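Long-range contacts in DNA topoisomerase 2-associated protein PAT1 (Saccharomyces cerevisiae, PDB 5LMG), which activates mRNA decapping and represses translation, its C-terminal domain directly binding the decapping enzyme Dcp2 and the 5'-3' exonuclease Xrn1: residues I62-E66 with R111-F115; I106-P110 with L159-I164; K148-L154 with H262-Q267; W235-Y239 with L284-K289; W278-A282 with D348-F352. The protein carries 2 engineered substitutions. The contacts are given in a common frame with arbitrary orientation. Residues are numbered along the deposited sequence.

All five contacts join helices of an elongated, mostly helical chain. Contact 5 is the most buried and has no hydrogen bond between its segments. Contact 2 likewise has no hydrogen bond across it and is held by apolar packing, but is only partly buried; both set near-parallel helices together, at 11° and 10°. Contacts 1, 3 and 4 combine apolar packing with polar bonds: a salt bridge in contact 1, a histidine-carbonyl bond in contact 3 and a tyrosine-carbonyl bond in contact 4. Contacts 1 and 2 share helix 103-114 and touch through Ile62 and Ile108; contacts 2 and 3 share helix 151-174; contacts 4 and 5 share helix 275-286 and meet through Ala285 and Phe352.

Contact 1: I62-E66 with R111-F115; sequences ILDLE and RIFNF
A two-point salt bridge ties these segments: Arg111 NE donates to Glu66 OE2 at 2.9 Å (170°) and Arg111 NH2 to Glu66 OE1 at 2.9 Å (159°). The carboxylate (Glu66 m, t) lies at the guanidinium edge (Arg111 m, t, p), the geometry of a bidentate pair. A water extends the network, donating to Glu66 OE2 (2.9 Å) and accepting from Asn114 ND2 (2.8 Å). Leu63 CD2 approaches Arg111 NH2 to 3.5 Å. Further in, Ile62 (m, m) directs CD1 to Ile112 CG1 at 3.9 Å. Phe115 (chi1 m), a loop residue with phi/psi -109/11, offers a ring face to Leu65 CB, 3.7 Å from the centroid and 11° off the normal, a CH-pi contact. Residues 62-66 are helical throughout; the CA register pairs Ile62 with Ile112 (6.9 Å) and Leu65 with Phe115 (7.8 Å). The contact thus packs helix 48-70 against the C-terminal part of helix 103-114, while Met80 of helix 78-82 touches Ile62, Leu65, Ile112 and Phe115.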
# COMPACT_ATOMS: atom_id res chain seq x y z
N ILE A 62 -7.95 26.40 -8.73
CA ILE A 62 -7.08 25.64 -9.64
C ILE A 62 -7.33 26.11 -11.07
O ILE A 62 -6.37 26.39 -11.79
CB ILE A 62 -7.19 24.10 -9.45
CG1 ILE A 62 -6.54 23.61 -8.12
CG2 ILE A 62 -6.65 23.30 -10.67
CD1 ILE A 62 -4.98 23.77 -7.96
N LEU A 63 -8.61 26.23 -11.47
CA LEU A 63 -9.00 26.69 -12.80
C LEU A 63 -8.41 28.07 -13.11
O LEU A 63 -7.93 28.28 -14.22
CB LEU A 63 -10.53 26.65 -13.01
CG LEU A 63 -11.19 25.25 -13.08
CD1 LEU A 63 -12.67 25.36 -13.31
CD2 LEU A 63 -10.56 24.35 -14.15
N ASP A 64 -8.38 28.98 -12.11
CA ASP A 64 -7.78 30.32 -12.24
C ASP A 64 -6.27 30.22 -12.42
O ASP A 64 -5.73 30.87 -13.32
CB ASP A 64 -8.09 31.20 -11.00
CG ASP A 64 -9.48 31.83 -10.98
OD1 ASP A 64 -10.16 31.81 -12.03
OD2 ASP A 64 -9.87 32.35 -9.90
N LEU A 65 -5.59 29.39 -11.60
CA LEU A 65 -4.13 29.20 -11.69
C LEU A 65 -3.75 28.61 -13.04
O LEU A 65 -2.80 29.09 -13.67
CB LEU A 65 -3.60 28.30 -10.56
CG LEU A 65 -3.53 28.90 -9.15
CD1 LEU A 65 -3.31 27.81 -8.10
CD2 LEU A 65 -2.47 30.00 -9.05
N GLU A 66 -4.51 27.60 -13.50
CA GLU A 66 -4.29 26.91 -14.77
C GLU A 66 -4.49 27.84 -15.95
O GLU A 66 -3.68 27.80 -16.88
CB GLU A 66 -5.16 25.66 -14.88
CG GLU A 66 -4.69 24.51 -14.01
CD GLU A 66 -5.53 23.25 -14.05
OE1 GLU A 66 -6.72 23.33 -14.42
OE2 GLU A 66 -5.01 22.19 -13.63
N ARG A 111 -3.07 18.20 -9.86
CA ARG A 111 -3.15 19.59 -10.31
C ARG A 111 -2.79 20.57 -9.19
O ARG A 111 -2.10 21.55 -9.45
CB ARG A 111 -4.52 19.89 -10.91
CG ARG A 111 -4.77 19.11 -12.20
CD ARG A 111 -6.25 18.93 -12.46
NE ARG A 111 -6.90 20.19 -12.83
CZ ARG A 111 -8.21 20.36 -12.90
NH1 ARG A 111 -9.03 19.36 -12.60
NH2 ARG A 111 -8.71 21.54 -13.24
N ILE A 112 -3.22 20.26 -7.95
CA ILE A 112 -2.87 21.03 -6.74
C ILE A 112 -1.33 21.05 -6.59
O ILE A 112 -0.74 22.12 -6.39
CB ILE A 112 -3.57 20.43 -5.47
CG1 ILE A 112 -5.09 20.76 -5.46
CG2 ILE A 112 -2.89 20.92 -4.17
CD1 ILE A 112 -5.88 20.08 -4.33
N PHE A 113 -0.69 19.86 -6.73
CA PHE A 113 0.75 19.67 -6.59
C PHE A 113 1.57 20.42 -7.63
O PHE A 113 2.70 20.80 -7.33
CB PHE A 113 1.11 18.17 -6.56
CG PHE A 113 1.12 17.63 -5.15
CD1 PHE A 113 -0.02 17.67 -4.36
CD2 PHE A 113 2.28 17.10 -4.60
CE1 PHE A 113 -0.00 17.20 -3.04
CE2 PHE A 113 2.30 16.61 -3.29
CZ PHE A 113 1.16 16.67 -2.52
N ASN A 114 0.98 20.74 -8.80
CA ASN A 114 1.66 21.54 -9.81
C ASN A 114 1.93 22.99 -9.34
O ASN A 114 2.86 23.61 -9.83
CB ASN A 114 0.86 21.58 -11.12
CG ASN A 114 0.86 20.29 -11.90
OD1 ASN A 114 1.73 19.43 -11.75
ND2 ASN A 114 -0.12 20.15 -12.78
N PHE A 115 1.11 23.51 -8.40
CA PHE A 115 1.22 24.90 -7.93
C PHE A 115 1.75 25.08 -6.50
O PHE A 115 1.73 26.19 -5.98
CB PHE A 115 -0.13 25.63 -8.11
CG PHE A 115 -0.57 25.73 -9.55
CD1 PHE A 115 -0.07 26.72 -10.38
CD2 PHE A 115 -1.45 24.79 -10.09
CE1 PHE A 115 -0.45 26.79 -11.73
CE2 PHE A 115 -1.82 24.86 -11.43
CZ PHE A 115 -1.33 25.86 -12.24
O HOH W 1 -2.18 21.81 -13.68

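Contact 2: I106-P110 with L159-I164; sequences IKIMP and LFQMII
This is a knob-into-hole packing of two nearly parallel helices, in a chain whose family belongs to the TPR clan of helical repeats. The local axes of 106-110 and 159-164 run 10° apart in direction and approach to 9.2 Å. Nearest CA pairs are Ile106 with Phe160 (6.5 Å) and Lys107 with Ile163 (7.1 Å). The knob is Ile106 (m, t), set among Leu159, Phe160, Ile163 and Ile164. Its CG2 lies 3.9 Å from Leu159 CD2, 3.9 Å from Ile164 CD1 and 4.1 Å from Ile163 CB. At the edge of the Phe160 ring, Ile106 CD1 meets Phe160 CD2 at 3.8 Å. A second group of apolar contacts comes from the following turn: Met109 CG reaches Ile164 CD1 at 3.8 Å, and Ile164 takes m, m to bring that methyl inward. On the solvent side, the aliphatic part of exposed Lys107 lies along the interface, CG to Ile163 CD1 at 3.8 Å. No hydrogen bond crosses the interface. Leu100 and Ile167 extend the apolar surface around Met109, which touches both. Backbone geometry adds the last feature. Pro110 has no amide hydrogen to bond to the preceding turn, the helix kinks there, and Pro110 CD rests 3.8 Å from Ile163 CG2, the same methyl that lies 3.4 Å from Ile106 O.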
# COMPACT_ATOMS: atom_id res chain seq x y z
N ILE A 106 -10.04 13.87 -4.49
CA ILE A 106 -8.93 13.00 -4.94
C ILE A 106 -8.41 13.38 -6.34
O ILE A 106 -7.20 13.54 -6.53
CB ILE A 106 -9.34 11.48 -4.85
CG1 ILE A 106 -9.61 11.05 -3.38
CG2 ILE A 106 -8.27 10.55 -5.51
CD1 ILE A 106 -10.40 9.74 -3.24
N LYS A 107 -9.33 13.56 -7.31
CA LYS A 107 -8.98 13.84 -8.71
C LYS A 107 -8.24 15.18 -8.95
O LYS A 107 -7.43 15.23 -9.87
CB LYS A 107 -10.20 13.69 -9.62
CG LYS A 107 -10.47 12.22 -9.95
CD LYS A 107 -11.95 11.89 -10.06
CE LYS A 107 -12.36 11.64 -11.48
NZ LYS A 107 -13.83 11.43 -11.61
N ILE A 108 -8.44 16.20 -8.10
CA ILE A 108 -7.76 17.51 -8.24
C ILE A 108 -6.32 17.52 -7.65
O ILE A 108 -5.56 18.45 -7.94
CB ILE A 108 -8.65 18.66 -7.68
CG1 ILE A 108 -8.18 20.07 -8.15
CG2 ILE A 108 -8.80 18.62 -6.17
CD1 ILE A 108 -8.93 20.61 -9.29
N MET A 109 -5.96 16.50 -6.82
CA MET A 109 -4.67 16.40 -6.13
C MET A 109 -3.43 16.54 -7.04
O MET A 109 -2.57 17.34 -6.66
CB MET A 109 -4.59 15.13 -5.28
CG MET A 109 -3.90 15.35 -3.94
SD MET A 109 -4.50 16.78 -3.00
CE MET A 109 -6.13 16.30 -2.67
N PRO A 110 -3.29 15.88 -8.23
CA PRO A 110 -2.07 16.11 -9.04
C PRO A 110 -1.94 17.56 -9.53
O PRO A 110 -0.83 18.10 -9.55
CB PRO A 110 -2.20 15.11 -10.20
CG PRO A 110 -3.25 14.13 -9.78
CD PRO A 110 -4.17 14.88 -8.87
N LEU A 159 -9.14 4.28 -7.13
CA LEU A 159 -8.89 5.68 -7.51
C LEU A 159 -7.84 6.32 -6.59
O LEU A 159 -6.87 6.89 -7.10
CB LEU A 159 -10.18 6.53 -7.52
CG LEU A 159 -10.01 8.00 -7.97
CD1 LEU A 159 -9.80 8.10 -9.48
CD2 LEU A 159 -11.18 8.86 -7.52
N PHE A 160 -8.04 6.24 -5.26
CA PHE A 160 -7.12 6.76 -4.25
C PHE A 160 -5.73 6.16 -4.45
O PHE A 160 -4.75 6.89 -4.45
CB PHE A 160 -7.63 6.47 -2.84
CG PHE A 160 -6.93 7.26 -1.76
CD1 PHE A 160 -5.68 6.87 -1.29
CD2 PHE A 160 -7.52 8.40 -1.22
CE1 PHE A 160 -5.04 7.60 -0.28
CE2 PHE A 160 -6.87 9.13 -0.22
CZ PHE A 160 -5.64 8.72 0.24
N GLN A 161 -5.66 4.84 -4.69
CA GLN A 161 -4.43 4.09 -4.95
C GLN A 161 -3.67 4.64 -6.16
O GLN A 161 -2.48 4.94 -6.05
CB GLN A 161 -4.75 2.59 -5.11
CG GLN A 161 -3.59 1.69 -5.57
CD GLN A 161 -2.57 1.37 -4.49
OE1 GLN A 161 -2.91 1.15 -3.32
NE2 GLN A 161 -1.30 1.29 -4.88
N MET A 162 -4.36 4.79 -7.31
CA MET A 162 -3.82 5.25 -8.58
C MET A 162 -3.30 6.71 -8.54
O MET A 162 -2.21 6.98 -9.04
CB MET A 162 -4.87 5.06 -9.69
CG MET A 162 -4.38 5.40 -11.07
SD MET A 162 -5.73 5.54 -12.27
CE MET A 162 -6.36 7.15 -11.87
N ILE A 163 -4.09 7.63 -7.96
CA ILE A 163 -3.75 9.05 -7.93
C ILE A 163 -2.84 9.43 -6.75
O ILE A 163 -1.73 9.90 -6.99
CB ILE A 163 -5.04 9.92 -8.00
CG1 ILE A 163 -5.68 9.80 -9.41
CG2 ILE A 163 -4.76 11.39 -7.61
CD1 ILE A 163 -7.06 10.48 -9.61
N ILE A 164 -3.32 9.25 -5.50
CA ILE A 164 -2.62 9.67 -4.28
C ILE A 164 -1.25 8.99 -4.09
O ILE A 164 -0.26 9.69 -3.84
CB ILE A 164 -3.52 9.52 -3.02
CG1 ILE A 164 -4.94 10.17 -3.22
CG2 ILE A 164 -2.83 10.03 -1.75
CD1 ILE A 164 -5.03 11.71 -3.60

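Contact 3: K148-L154 with H262-Q267; sequences KPTLTQL and HIMRLQ
Leu154 (m, t) is the apolar centre, with CD2 3.8 Å from Ile263 CD1 and CD1 3.9 Å from Leu266 CD1. Pro149 CG adds a 3.5 Å contact to Ile263 CD1, and Leu151 CD1 lies 4.4 Å from Leu266 CB. Nearest CA pairs are Lys148-His262 (6.8 Å), Pro149-Ile263 (7.8 Å) and Leu151-Leu266 (6.2 Å). The contact joins loop 148-150 and the first turn of helix 151-174 to the C-terminal end of helix 257-267. Thr150, the N-cap, forms a capping box with Gln153: Thr150 N donates to Gln153 OE1 at 3.0 Å, and Gln153 N returns a weak bond to Thr150 OG1 at 3.4 Å. Pro149 is extended (-66/140), and its O, at the ring edge near its plane, accepts from His262 NE2 at 2.7 Å (152°). Over one ring face lies Lys148 CD, a CH-pi contact 3.8 Å from the centroid and 25° off the normal. Outermost, a water 2.8 Å from His262 ND1 accepts weakly from Lys148 NZ (3.3 Å) and Arg265 NH2 (2.8 Å).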
# COMPACT_ATOMS: atom_id res chain seq x y z
N LYS A 148 -17.38 -6.26 3.98
CA LYS A 148 -18.14 -6.46 2.75
C LYS A 148 -18.20 -5.16 1.91
O LYS A 148 -19.27 -4.54 1.80
CB LYS A 148 -19.56 -7.01 3.07
CG LYS A 148 -19.59 -8.38 3.76
CD LYS A 148 -19.19 -9.52 2.84
CE LYS A 148 -19.16 -10.85 3.56
NZ LYS A 148 -18.50 -11.91 2.75
N PRO A 149 -17.06 -4.67 1.36
CA PRO A 149 -17.11 -3.43 0.56
C PRO A 149 -17.92 -3.60 -0.72
O PRO A 149 -17.83 -4.63 -1.37
CB PRO A 149 -15.64 -3.12 0.27
CG PRO A 149 -14.96 -4.43 0.34
CD PRO A 149 -15.69 -5.24 1.37
N THR A 150 -18.71 -2.60 -1.07
CA THR A 150 -19.52 -2.66 -2.30
C THR A 150 -18.60 -2.35 -3.49
O THR A 150 -17.49 -1.87 -3.28
CB THR A 150 -20.70 -1.68 -2.21
OG1 THR A 150 -20.18 -0.35 -2.17
CG2 THR A 150 -21.57 -1.94 -0.98
N LEU A 151 -19.04 -2.63 -4.73
CA LEU A 151 -18.23 -2.31 -5.92
C LEU A 151 -17.87 -0.80 -5.99
O LEU A 151 -16.74 -0.46 -6.34
CB LEU A 151 -18.89 -2.80 -7.23
CG LEU A 151 -18.06 -2.67 -8.52
CD1 LEU A 151 -16.71 -3.40 -8.42
CD2 LEU A 151 -18.85 -3.17 -9.74
N THR A 152 -18.81 0.08 -5.63
CA THR A 152 -18.62 1.54 -5.60
C THR A 152 -17.48 1.91 -4.64
O THR A 152 -16.64 2.76 -4.97
CB THR A 152 -19.96 2.23 -5.27
OG1 THR A 152 -20.90 1.92 -6.30
CG2 THR A 152 -19.84 3.75 -5.12
N GLN A 153 -17.43 1.24 -3.48
CA GLN A 153 -16.40 1.44 -2.47
C GLN A 153 -15.03 0.95 -2.96
O GLN A 153 -14.04 1.66 -2.77
CB GLN A 153 -16.80 0.77 -1.14
CG GLN A 153 -17.90 1.55 -0.42
CD GLN A 153 -18.49 0.83 0.77
OE1 GLN A 153 -18.46 -0.39 0.87
NE2 GLN A 153 -19.07 1.58 1.67
N LEU A 154 -15.00 -0.21 -3.66
CA LEU A 154 -13.77 -0.76 -4.24
C LEU A 154 -13.19 0.18 -5.33
O LEU A 154 -11.97 0.37 -5.38
CB LEU A 154 -13.99 -2.17 -4.82
CG LEU A 154 -14.26 -3.31 -3.82
CD1 LEU A 154 -14.53 -4.64 -4.56
CD2 LEU A 154 -13.11 -3.47 -2.81
N HIS A 262 -15.45 -12.31 -1.52
CA HIS A 262 -16.32 -11.16 -1.74
C HIS A 262 -15.74 -10.23 -2.81
O HIS A 262 -16.46 -9.88 -3.76
CB HIS A 262 -16.60 -10.44 -0.41
CG HIS A 262 -17.48 -9.24 -0.55
ND1 HIS A 262 -18.85 -9.36 -0.64
CD2 HIS A 262 -17.15 -7.93 -0.65
CE1 HIS A 262 -19.31 -8.13 -0.77
NE2 HIS A 262 -18.33 -7.24 -0.78
N ILE A 263 -14.43 -9.88 -2.69
CA ILE A 263 -13.69 -9.02 -3.64
C ILE A 263 -13.57 -9.71 -5.01
O ILE A 263 -13.80 -9.06 -6.03
CB ILE A 263 -12.28 -8.58 -3.13
CG1 ILE A 263 -12.27 -8.08 -1.65
CG2 ILE A 263 -11.62 -7.56 -4.07
CD1 ILE A 263 -13.11 -6.92 -1.29
N MET A 264 -13.17 -11.00 -5.02
CA MET A 264 -12.99 -11.81 -6.22
C MET A 264 -14.28 -11.87 -7.06
O MET A 264 -14.22 -11.71 -8.27
CB MET A 264 -12.50 -13.22 -5.87
CG MET A 264 -11.02 -13.28 -5.50
SD MET A 264 -10.42 -14.98 -5.30
CE MET A 264 -11.10 -15.38 -3.78
N ARG A 265 -15.43 -12.04 -6.39
CA ARG A 265 -16.77 -12.08 -6.97
C ARG A 265 -17.10 -10.73 -7.64
O ARG A 265 -17.55 -10.71 -8.79
CB ARG A 265 -17.78 -12.40 -5.85
CG ARG A 265 -19.17 -12.85 -6.30
CD ARG A 265 -19.76 -13.89 -5.34
NE ARG A 265 -19.94 -13.40 -3.97
CZ ARG A 265 -19.27 -13.86 -2.91
NH1 ARG A 265 -18.35 -14.80 -3.06
NH2 ARG A 265 -19.50 -13.36 -1.70
N LEU A 266 -16.84 -9.60 -6.94
CA LEU A 266 -17.12 -8.25 -7.44
C LEU A 266 -16.21 -7.79 -8.58
O LEU A 266 -16.64 -7.01 -9.44
CB LEU A 266 -17.10 -7.22 -6.29
CG LEU A 266 -18.26 -7.29 -5.29
CD1 LEU A 266 -18.06 -6.27 -4.19
CD2 LEU A 266 -19.61 -7.07 -5.97
N GLN A 267 -14.95 -8.24 -8.58
CA GLN A 267 -13.95 -7.82 -9.57
C GLN A 267 -13.70 -8.82 -10.70
O GLN A 267 -12.94 -8.52 -11.62
CB GLN A 267 -12.64 -7.45 -8.86
CG GLN A 267 -12.81 -6.26 -7.93
CD GLN A 267 -11.56 -5.81 -7.23
OE1 GLN A 267 -10.56 -6.53 -7.11
NE2 GLN A 267 -11.62 -4.61 -6.68
O HOH W 2 -20.45 -11.49 0.15

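Contact 4: W235-Y239 with L284-K289; sequences WNEIY and LAASGK. Engineered in segment 284-289: Ala286 (natural residue Leu). With EDO (1,2-ethanediol), chain L.
Tyr239 (chi1 172°, chi2 -86°) lays one ring face over Ser287 C, and its CD2 is 3.7 Å from Ser287 CB; it carries its hydroxyl to the other segment, where Tyr239 OH donates to Leu284 O at 2.6 Å. The same OH is 3.4 Å from Gly288 CA, where an ideal CB would stand only 2.6 Å from the oxygen, a clash that glycine avoids. Tyr239 CE2 also meets Leu284 CD1 at 4.0 Å. Residues 235-239 are helical, and the closest CA pair is Tyr239-Ser287 (7.4 Å). The arrangement docks helix 234-246 onto the end of helix 275-286 and the link into helix 290-322, where Lys289 (-78/178) is the N-cap residue; His292 of that helix meets Tyr239 edge-to-face. Trp235 (chi1 t) brings CZ2 to 3.4 Å from Ser287 OG, in the plane of its ring edge, while its ring also packs on helix 178-191. A 1,2-ethanediol, probably from the crystallisation liquor, bridges the segments: its O1 donates to Asn236 O (2.7 Å), and its O2 accepts from Asn236 ND2 (3.0 Å) and donates to Ser287 O (2.8 Å).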
# COMPACT_ATOMS: atom_id res chain seq x y z
N TRP A 235 17.63 5.41 11.31
CA TRP A 235 16.77 4.49 10.55
C TRP A 235 16.66 3.13 11.26
O TRP A 235 15.55 2.63 11.42
CB TRP A 235 17.19 4.37 9.06
CG TRP A 235 16.49 3.29 8.25
CD1 TRP A 235 17.09 2.43 7.38
CD2 TRP A 235 15.08 2.98 8.22
NE1 TRP A 235 16.15 1.59 6.81
CE2 TRP A 235 14.91 1.89 7.33
CE3 TRP A 235 13.95 3.48 8.90
CZ2 TRP A 235 13.66 1.31 7.07
CZ3 TRP A 235 12.72 2.87 8.67
CH2 TRP A 235 12.58 1.82 7.76
N ASN A 236 17.79 2.58 11.77
CA ASN A 236 17.80 1.32 12.52
C ASN A 236 16.88 1.42 13.76
O ASN A 236 16.06 0.52 13.99
CB ASN A 236 19.22 0.90 12.91
CG ASN A 236 20.13 0.60 11.73
OD1 ASN A 236 21.21 1.19 11.59
ND2 ASN A 236 19.72 -0.30 10.85
N GLU A 237 16.95 2.56 14.47
CA GLU A 237 16.12 2.86 15.64
C GLU A 237 14.62 2.97 15.27
O GLU A 237 13.77 2.39 15.95
CB GLU A 237 16.61 4.15 16.37
CG GLU A 237 18.03 4.09 16.91
CD GLU A 237 18.35 2.90 17.80
OE1 GLU A 237 17.57 2.62 18.75
OE2 GLU A 237 19.36 2.22 17.54
N ILE A 238 14.30 3.71 14.19
CA ILE A 238 12.93 3.95 13.76
C ILE A 238 12.30 2.66 13.18
O ILE A 238 11.14 2.37 13.50
CB ILE A 238 12.81 5.20 12.85
CG1 ILE A 238 13.17 6.47 13.70
CG2 ILE A 238 11.39 5.31 12.23
CD1 ILE A 238 13.23 7.75 13.00
N TYR A 239 13.08 1.87 12.41
CA TYR A 239 12.64 0.57 11.88
C TYR A 239 12.21 -0.32 13.07
O TYR A 239 11.14 -0.94 13.01
CB TYR A 239 13.76 -0.13 11.07
CG TYR A 239 13.41 -1.55 10.68
CD1 TYR A 239 13.66 -2.62 11.54
CD2 TYR A 239 12.79 -1.83 9.46
CE1 TYR A 239 13.29 -3.93 11.21
CE2 TYR A 239 12.41 -3.13 9.11
CZ TYR A 239 12.67 -4.18 9.99
OH TYR A 239 12.31 -5.46 9.67
N LEU A 284 10.02 -5.01 4.49
CA LEU A 284 10.17 -5.16 5.95
C LEU A 284 11.40 -6.02 6.25
O LEU A 284 12.25 -5.61 7.05
CB LEU A 284 8.88 -5.75 6.58
CG LEU A 284 8.79 -5.82 8.12
CD1 LEU A 284 8.67 -4.43 8.78
CD2 LEU A 284 7.63 -6.71 8.55
N ALA A 285 11.55 -7.17 5.55
CA ALA A 285 12.68 -8.09 5.71
C ALA A 285 14.04 -7.48 5.31
O ALA A 285 15.02 -7.69 6.03
CB ALA A 285 12.43 -9.37 4.92
N ALA A 286 14.08 -6.74 4.18
CA ALA A 286 15.26 -6.08 3.60
C ALA A 286 15.92 -5.07 4.52
O ALA A 286 17.14 -4.98 4.51
CB ALA A 286 14.91 -5.44 2.26
N SER A 287 15.12 -4.33 5.33
CA SER A 287 15.61 -3.34 6.28
C SER A 287 15.83 -3.91 7.70
O SER A 287 16.26 -3.18 8.58
CB SER A 287 14.68 -2.13 6.32
OG SER A 287 14.84 -1.31 5.17
N GLY A 288 15.55 -5.20 7.89
CA GLY A 288 15.70 -5.86 9.18
C GLY A 288 17.00 -6.63 9.36
O GLY A 288 17.60 -7.09 8.39
N LYS A 289 17.42 -6.80 10.62
CA LYS A 289 18.59 -7.62 10.97
C LYS A 289 18.12 -9.10 10.92
O LYS A 289 16.94 -9.35 10.67
CB LYS A 289 19.09 -7.29 12.40
CG LYS A 289 19.53 -5.84 12.62
CD LYS A 289 20.16 -5.67 14.00
CE LYS A 289 20.24 -4.23 14.48
NZ LYS A 289 21.10 -3.38 13.61
C1 EDO L . 17.50 -2.33 13.03
O1 EDO L . 16.37 -2.18 13.87
C2 EDO L . 17.08 -3.02 11.72
O2 EDO L . 17.98 -2.70 10.69

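Contact 5: W278-A282 with D348-F352; sequences WAFLA and DLNLF. Engineered in segment 278-282: Ala279 (natural residue Gln).
Both segments are helical, 278-282 on helix 275-286 and 348-352 on helix 329-355, with local axes 8.2 Å apart at closest approach and 11° between their directions, so they run nearly parallel. The backbones come nearest at Ala282 and Phe352, whose CA atoms are just 4.1 Å apart; the small Ala282 side chain permits this, its CB reaching Leu351 O at 3.6 Å and Leu351 CG at 3.9 Å. Trp278 (chi1 m, chi2 103°) points toward the partner helix. Leu349 CD1 sits over one face of the six-membered ring of Trp278, 4.2 Å from the centroid and 22° off the normal, a CH-pi contact, and CB of Trp278 is 3.3 Å from Asp348 O. Phe352 (chi1 t) approaches Trp278 obliquely: centroids 5.7 Å apart, planes at 41°, CZ3 of Trp278 to CD2 of Phe352 at 3.6 Å. Leu281 CB adds an off-centre CH-pi contact, 4.1 Å from the Phe352 centroid, and Leu281 O meets the ring edge at CD1 (3.4 Å). The engineered Ala279 touches Leu351 CD2 with its CB at 4.0 Å. Phe352 also packs on Ile296 and Ile304 of helix 290-322, which places the contact among three helices. With no hydrogen bond between the segments, and Asp348 paired with Lys344 on its own helix, the contact rests on aromatic and aliphatic packing.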
# COMPACT_ATOMS: atom_id res chain seq x y z
N TRP A 278 3.27 -9.44 -0.28
CA TRP A 278 4.64 -9.96 -0.39
C TRP A 278 5.64 -8.84 -0.65
O TRP A 278 6.78 -8.96 -0.21
CB TRP A 278 4.74 -11.09 -1.44
CG TRP A 278 3.88 -12.28 -1.11
CD1 TRP A 278 2.68 -12.60 -1.68
CD2 TRP A 278 4.09 -13.22 -0.04
NE1 TRP A 278 2.15 -13.71 -1.05
CE2 TRP A 278 2.98 -14.10 -0.03
CE3 TRP A 278 5.11 -13.41 0.91
CZ2 TRP A 278 2.88 -15.17 0.87
CZ3 TRP A 278 5.00 -14.45 1.82
CH2 TRP A 278 3.90 -15.32 1.80
N ALA A 279 5.22 -7.73 -1.31
CA ALA A 279 6.06 -6.55 -1.55
C ALA A 279 6.34 -5.84 -0.22
O ALA A 279 7.48 -5.46 0.05
CB ALA A 279 5.41 -5.60 -2.55
N PHE A 280 5.31 -5.73 0.64
CA PHE A 280 5.47 -5.17 1.98
C PHE A 280 6.44 -6.03 2.81
O PHE A 280 7.35 -5.47 3.42
CB PHE A 280 4.11 -5.05 2.72
CG PHE A 280 4.27 -4.80 4.20
CD1 PHE A 280 4.57 -3.52 4.69
CD2 PHE A 280 4.14 -5.83 5.12
CE1 PHE A 280 4.73 -3.29 6.06
CE2 PHE A 280 4.32 -5.61 6.49
CZ PHE A 280 4.60 -4.33 6.95
N LEU A 281 6.25 -7.38 2.81
CA LEU A 281 7.08 -8.32 3.57
C LEU A 281 8.52 -8.29 3.11
O LEU A 281 9.41 -8.43 3.93
CB LEU A 281 6.52 -9.75 3.51
CG LEU A 281 5.23 -10.04 4.30
CD1 LEU A 281 4.67 -11.40 3.93
CD2 LEU A 281 5.47 -9.97 5.82
N ALA A 282 8.75 -8.09 1.79
CA ALA A 282 10.08 -8.00 1.18
C ALA A 282 10.78 -6.73 1.68
O ALA A 282 11.93 -6.80 2.10
CB ALA A 282 9.98 -7.99 -0.34
N ASP A 348 5.95 -13.50 -6.83
CA ASP A 348 5.54 -12.72 -5.66
C ASP A 348 6.21 -13.25 -4.39
O ASP A 348 6.74 -12.46 -3.61
CB ASP A 348 4.00 -12.69 -5.50
CG ASP A 348 3.27 -11.93 -6.61
OD1 ASP A 348 3.95 -11.25 -7.42
OD2 ASP A 348 2.03 -12.03 -6.66
N LEU A 349 6.24 -14.58 -4.23
CA LEU A 349 6.89 -15.22 -3.09
C LEU A 349 8.42 -15.02 -3.15
O LEU A 349 9.01 -14.68 -2.13
CB LEU A 349 6.49 -16.70 -3.00
CG LEU A 349 7.16 -17.56 -1.91
CD1 LEU A 349 6.91 -17.01 -0.50
CD2 LEU A 349 6.70 -19.01 -2.01
N ASN A 350 9.05 -15.19 -4.33
CA ASN A 350 10.50 -15.00 -4.48
C ASN A 350 10.95 -13.56 -4.25
O ASN A 350 12.08 -13.36 -3.83
CB ASN A 350 11.03 -15.55 -5.80
CG ASN A 350 11.24 -17.04 -5.73
OD1 ASN A 350 11.82 -17.55 -4.77
ND2 ASN A 350 10.76 -17.76 -6.72
N LEU A 351 10.07 -12.56 -4.45
CA LEU A 351 10.37 -11.15 -4.14
C LEU A 351 10.73 -11.05 -2.64
O LEU A 351 11.74 -10.43 -2.28
CB LEU A 351 9.15 -10.25 -4.47
CG LEU A 351 9.23 -8.74 -4.09
CD1 LEU A 351 10.42 -8.05 -4.77
CD2 LEU A 351 7.95 -8.02 -4.46
N PHE A 352 9.95 -11.74 -1.78
CA PHE A 352 10.14 -11.78 -0.34
C PHE A 352 11.33 -12.67 0.05
O PHE A 352 12.19 -12.20 0.79
CB PHE A 352 8.85 -12.24 0.37
CG PHE A 352 8.98 -12.60 1.84
CD1 PHE A 352 9.47 -11.67 2.76
CD2 PHE A 352 8.56 -13.83 2.31
CE1 PHE A 352 9.56 -11.99 4.12
CE2 PHE A 352 8.66 -14.16 3.67
CZ PHE A 352 9.14 -13.23 4.57